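Vinylacetyl-CoA Delta-isomerase (Nitrosopumilus maritimus SCM1, PDB 6VJR) probably acts as a 4-hydroxybutyryl-CoA dehydratase and vinylacetyl-CoA Delta-isomerase, and binds FAD, a [4Fe-4S] cluster and iron. Local coordinates at residues L130-M135 and S193-L198. Sequence-based numbering, arbitrary orientation. Where two conformers were deposited one is given.
Sequences LEFVKM and SHWIIL
Phe132 reaches from helix 125-139 into the notch between Trp195 and Ile197, two residues that project from the same side of strand 195-198. With CG anti to the backbone N (chi1 176°), its ring is carried out toward the strand, and a flat, rigid phenyl suits this narrow slot. One edge meets the indole face in a T-shaped stack: the ring planes stand at 85°, and CE1 of Phe132 is 4.0 Å from CD2 of Trp195. The CE2 corner of the ring meets Ile197 obliquely, with Ile197 CD1 4.0 Å from Phe132 CE2; the extended isoleucine branch forms the second wall of the notch.

Met135, about one helical turn further on, shares the indole. In the conformer described, its chain runs straight out and then bends at chi3 (74°), bringing the methyl to the same side of the indole plane as Phe132, displaced toward the rim, with CE 3.5 Å from Trp195 CZ2. The sulfur of this conformer sits obliquely to the six-membered ring in a Met-aromatic contact. Unbranched methionine can bend to follow that surface, and tryptophan is broad enough to take both knobs, Phe132 near the ring fusion at CD2 and CE3, Met135 at CE2 and CZ2. Were Trp195 cut back to an alanine, the Phe132 edge and the Met135 methyl would probably lose their shared wall, leaving a gap between helix and strand.

Met107 of helix 101-121 touches both Phe132 and Ile197, while strand 195-198 pairs with strand 143-146, which carries the FAD-binding Gly145. This is apolar helix-on-sheet packing, joining helix 125-139 to the four-stranded mixed sheet within the HpaB N-terminal family region.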
ATOM      1  N   LEU A 130     -30.923  21.216  27.201  1.00 19.49           N
ATOM      2  CA  LEU A 130     -31.939  21.626  26.243  1.00 21.85           C
ATOM      3  C   LEU A 130     -32.174  23.141  26.261  1.00 21.44           C
ATOM      4  O   LEU A 130     -32.413  23.751  25.198  1.00 20.76           O
ATOM      5  CB  LEU A 130     -33.248  20.868  26.481  1.00 23.35           C
ATOM      6  CG  LEU A 130     -33.216  19.375  26.162  1.00 24.68           C
ATOM      7  CD1 LEU A 130     -34.535  18.744  26.510  1.00 25.94           C
ATOM      8  CD2 LEU A 130     -32.855  19.148  24.682  1.00 27.50           C
ATOM      9  N   GLU A 131     -32.148  23.761  27.453  1.00 21.08           N
ATOM     10  CA  GLU A 131     -32.295  25.210  27.506  1.00 22.08           C
ATOM     11  C   GLU A 131     -31.126  25.878  26.783  1.00 18.91           C
ATOM     12  O   GLU A 131     -31.309  26.905  26.132  1.00 21.42           O
ATOM     13  CB  GLU A 131     -32.441  25.738  28.931  1.00 24.74           C
ATOM     14  CG  GLU A 131     -33.701  25.246  29.616  1.00 28.21           C
ATOM     15  CD  GLU A 131     -34.963  25.911  29.117  1.00 35.08           C
ATOM     16  OE1 GLU A 131     -35.995  25.373  29.519  1.00 45.94           O
ATOM     17  OE2 GLU A 131     -34.962  26.941  28.395  1.00 39.26           O
ATOM     18  N   PHE A 132     -29.933  25.275  26.877  1.00 17.48           N
ATOM     19  CA  PHE A 132     -28.790  25.813  26.160  1.00 19.25           C
ATOM     20  C   PHE A 132     -28.996  25.696  24.647  1.00 18.12           C
ATOM     21  O   PHE A 132     -28.736  26.638  23.896  1.00 18.54           O
ATOM     22  CB  PHE A 132     -27.513  25.119  26.647  1.00 17.78           C
ATOM     23  CG  PHE A 132     -26.287  25.566  25.867  1.00 18.60           C
ATOM     24  CD1 PHE A 132     -25.659  26.751  26.206  1.00 21.29           C
ATOM     25  CD2 PHE A 132     -25.761  24.819  24.825  1.00 20.21           C
ATOM     26  CE1 PHE A 132     -24.521  27.167  25.544  1.00 22.78           C
ATOM     27  CE2 PHE A 132     -24.643  25.276  24.122  1.00 22.01           C
ATOM     28  CZ  PHE A 132     -24.034  26.451  24.478  1.00 21.03           C
ATOM     29  N   VAL A 133     -29.462  24.533  24.194  1.00 18.42           N
ATOM     30  CA  VAL A 133     -29.724  24.320  22.784  1.00 18.41           C
ATOM     31  C   VAL A 133     -30.740  25.344  22.287  1.00 16.97           C
ATOM     32  O   VAL A 133     -30.565  25.913  21.217  1.00 19.10           O
ATOM     33  CB  VAL A 133     -30.177  22.880  22.493  1.00 18.24           C
ATOM     34  CG1 VAL A 133     -30.643  22.764  21.041  1.00 20.86           C
ATOM     35  CG2 VAL A 133     -29.012  21.920  22.797  1.00 18.00           C
ATOM     36  N   LYS A 134     -31.812  25.553  23.049  1.00 19.55           N
ATOM     37  CA  LYS A 134     -32.817  26.523  22.645  1.00 21.08           C
ATOM     38  C   LYS A 134     -32.187  27.899  22.440  1.00 21.22           C
ATOM     39  O   LYS A 134     -32.421  28.552  21.427  1.00 23.38           O
ATOM     40  CB  LYS A 134     -33.919  26.558  23.693  1.00 23.27           C
ATOM     41  CG  LYS A 134     -34.839  27.736  23.510  1.00 27.99           C
ATOM     42  CD  LYS A 134     -36.018  27.716  24.464  1.00 31.98           C
ATOM     43  CE  LYS A 134     -36.932  28.872  24.272  1.00 35.89           C
ATOM     44  NZ  LYS A 134     -38.062  28.702  25.174  1.00 39.46           N
ATOM     45  N   MET A 135     -31.376  28.344  23.409  0.57 21.03           N
ATOM     46  CA  MET A 135     -30.695  29.628  23.300  0.57 21.63           C
ATOM     47  C   MET A 135     -29.872  29.691  22.005  0.57 20.17           C
ATOM     48  O   MET A 135     -30.054  30.594  21.200  0.57 21.62           O
ATOM     49  CB  MET A 135     -29.807  29.878  24.524  0.57 22.57           C
ATOM     50  CG  MET A 135     -29.026  31.183  24.478  0.57 24.21           C
ATOM     51  SD  MET A 135     -27.937  31.419  25.899  0.57 30.45           S
ATOM     52  CE  MET A 135     -26.593  30.267  25.580  0.57 29.79           C
ATOM     53  N   SER A 193     -15.722  31.587  17.792  0.59 13.36           N
ATOM     54  CA  SER A 193     -16.920  31.014  18.370  0.59 14.43           C
ATOM     55  C   SER A 193     -17.570  32.000  19.353  0.59 14.74           C
ATOM     56  O   SER A 193     -16.899  32.878  19.906  0.59 13.17           O
ATOM     57  CB  SER A 193     -16.595  29.718  19.101  0.59 13.84           C
ATOM     58  OG  SER A 193     -16.034  28.692  18.277  0.59 13.57           O
ATOM     59  N   HIS A 194     -18.862  31.784  19.623  1.00 14.97           N
ATOM     60  CA  HIS A 194     -19.630  32.520  20.621  1.00 15.30           C
ATOM     61  C   HIS A 194     -19.607  31.824  21.991  1.00 15.43           C
ATOM     62  O   HIS A 194     -19.549  32.490  23.033  1.00 15.98           O
ATOM     63  CB  HIS A 194     -21.056  32.768  20.124  1.00 16.02           C
ATOM     64  CG  HIS A 194     -21.134  33.509  18.842  1.00 16.40           C
ATOM     65  ND1 HIS A 194     -21.450  32.877  17.662  1.00 17.93           N
ATOM     66  CD2 HIS A 194     -20.845  34.776  18.509  1.00 18.79           C
ATOM     67  CE1 HIS A 194     -21.454  33.775  16.676  1.00 18.45           C
ATOM     68  NE2 HIS A 194     -21.057  34.937  17.166  1.00 16.89           N
ATOM     69  N   TRP A 195     -19.753  30.500  21.981  1.00 15.58           N
ATOM     70  CA  TRP A 195     -19.699  29.657  23.162  1.00 16.68           C
ATOM     71  C   TRP A 195     -18.744  28.504  22.898  1.00 16.26           C
ATOM     72  O   TRP A 195     -18.638  28.067  21.757  1.00 16.50           O
ATOM     73  CB  TRP A 195     -21.062  29.080  23.520  1.00 17.70           C
ATOM     74  CG  TRP A 195     -22.039  30.127  23.968  1.00 18.37           C
ATOM     75  CD1 TRP A 195     -22.806  30.953  23.210  1.00 20.80           C
ATOM     76  CD2 TRP A 195     -22.310  30.462  25.333  1.00 19.38           C
ATOM     77  NE1 TRP A 195     -23.553  31.778  24.014  1.00 22.65           N
ATOM     78  CE2 TRP A 195     -23.264  31.497  25.322  1.00 20.55           C
ATOM     79  CE3 TRP A 195     -21.872  29.952  26.557  1.00 19.77           C
ATOM     80  CZ2 TRP A 195     -23.750  32.056  26.492  1.00 21.04           C
ATOM     81  CZ3 TRP A 195     -22.339  30.519  27.713  1.00 20.69           C
ATOM     82  CH2 TRP A 195     -23.274  31.548  27.676  1.00 19.83           C
ATOM     83  N   ILE A 196     -18.148  27.992  23.969  1.00 16.08           N
ATOM     84  CA  ILE A 196     -17.254  26.840  23.930  1.00 15.90           C
ATOM     85  C   ILE A 196     -17.722  25.858  25.005  1.00 15.99           C
ATOM     86  O   ILE A 196     -17.987  26.271  26.153  1.00 16.77           O
ATOM     87  CB  ILE A 196     -15.822  27.302  24.179  1.00 17.78           C
ATOM     88  CG1 ILE A 196     -15.360  28.233  23.029  1.00 21.20           C
ATOM     89  CG2 ILE A 196     -14.913  26.095  24.324  1.00 18.75           C
ATOM     90  CD1 ILE A 196     -14.170  29.094  23.347  1.00 23.86           C
ATOM     91  N   ILE A 197     -17.916  24.585  24.610  1.00 16.21           N
ATOM     92  CA  ILE A 197     -18.300  23.541  25.545  1.00 15.99           C
ATOM     93  C   ILE A 197     -17.064  22.732  25.936  1.00 15.50           C
ATOM     94  O   ILE A 197     -16.455  22.063  25.104  1.00 17.06           O
ATOM     95  CB  ILE A 197     -19.387  22.622  24.960  1.00 16.79           C
ATOM     96  CG1 ILE A 197     -20.632  23.405  24.496  1.00 18.56           C
ATOM     97  CG2 ILE A 197     -19.782  21.608  26.024  1.00 19.09           C
ATOM     98  CD1 ILE A 197     -21.677  22.578  23.807  1.00 20.48           C
ATOM     99  N   LEU A 198     -16.715  22.797  27.220  1.00 15.29           N
ATOM    100  CA  LEU A 198     -15.609  22.035  27.772  1.00 14.20           C
ATOM    101  C   LEU A 198     -16.108  20.621  28.068  1.00 15.98           C
ATOM    102  O   LEU A 198     -17.165  20.469  28.677  1.00 17.13           O
ATOM    103  CB  LEU A 198     -15.144  22.681  29.082  1.00 15.32           C
ATOM    104  CG  LEU A 198     -14.734  24.150  29.002  1.00 18.23           C
ATOM    105  CD1 LEU A 198     -14.441  24.679  30.376  1.00 21.51           C
ATOM    106  CD2 LEU A 198     -13.566  24.340  28.039  1.00 19.47           C
TER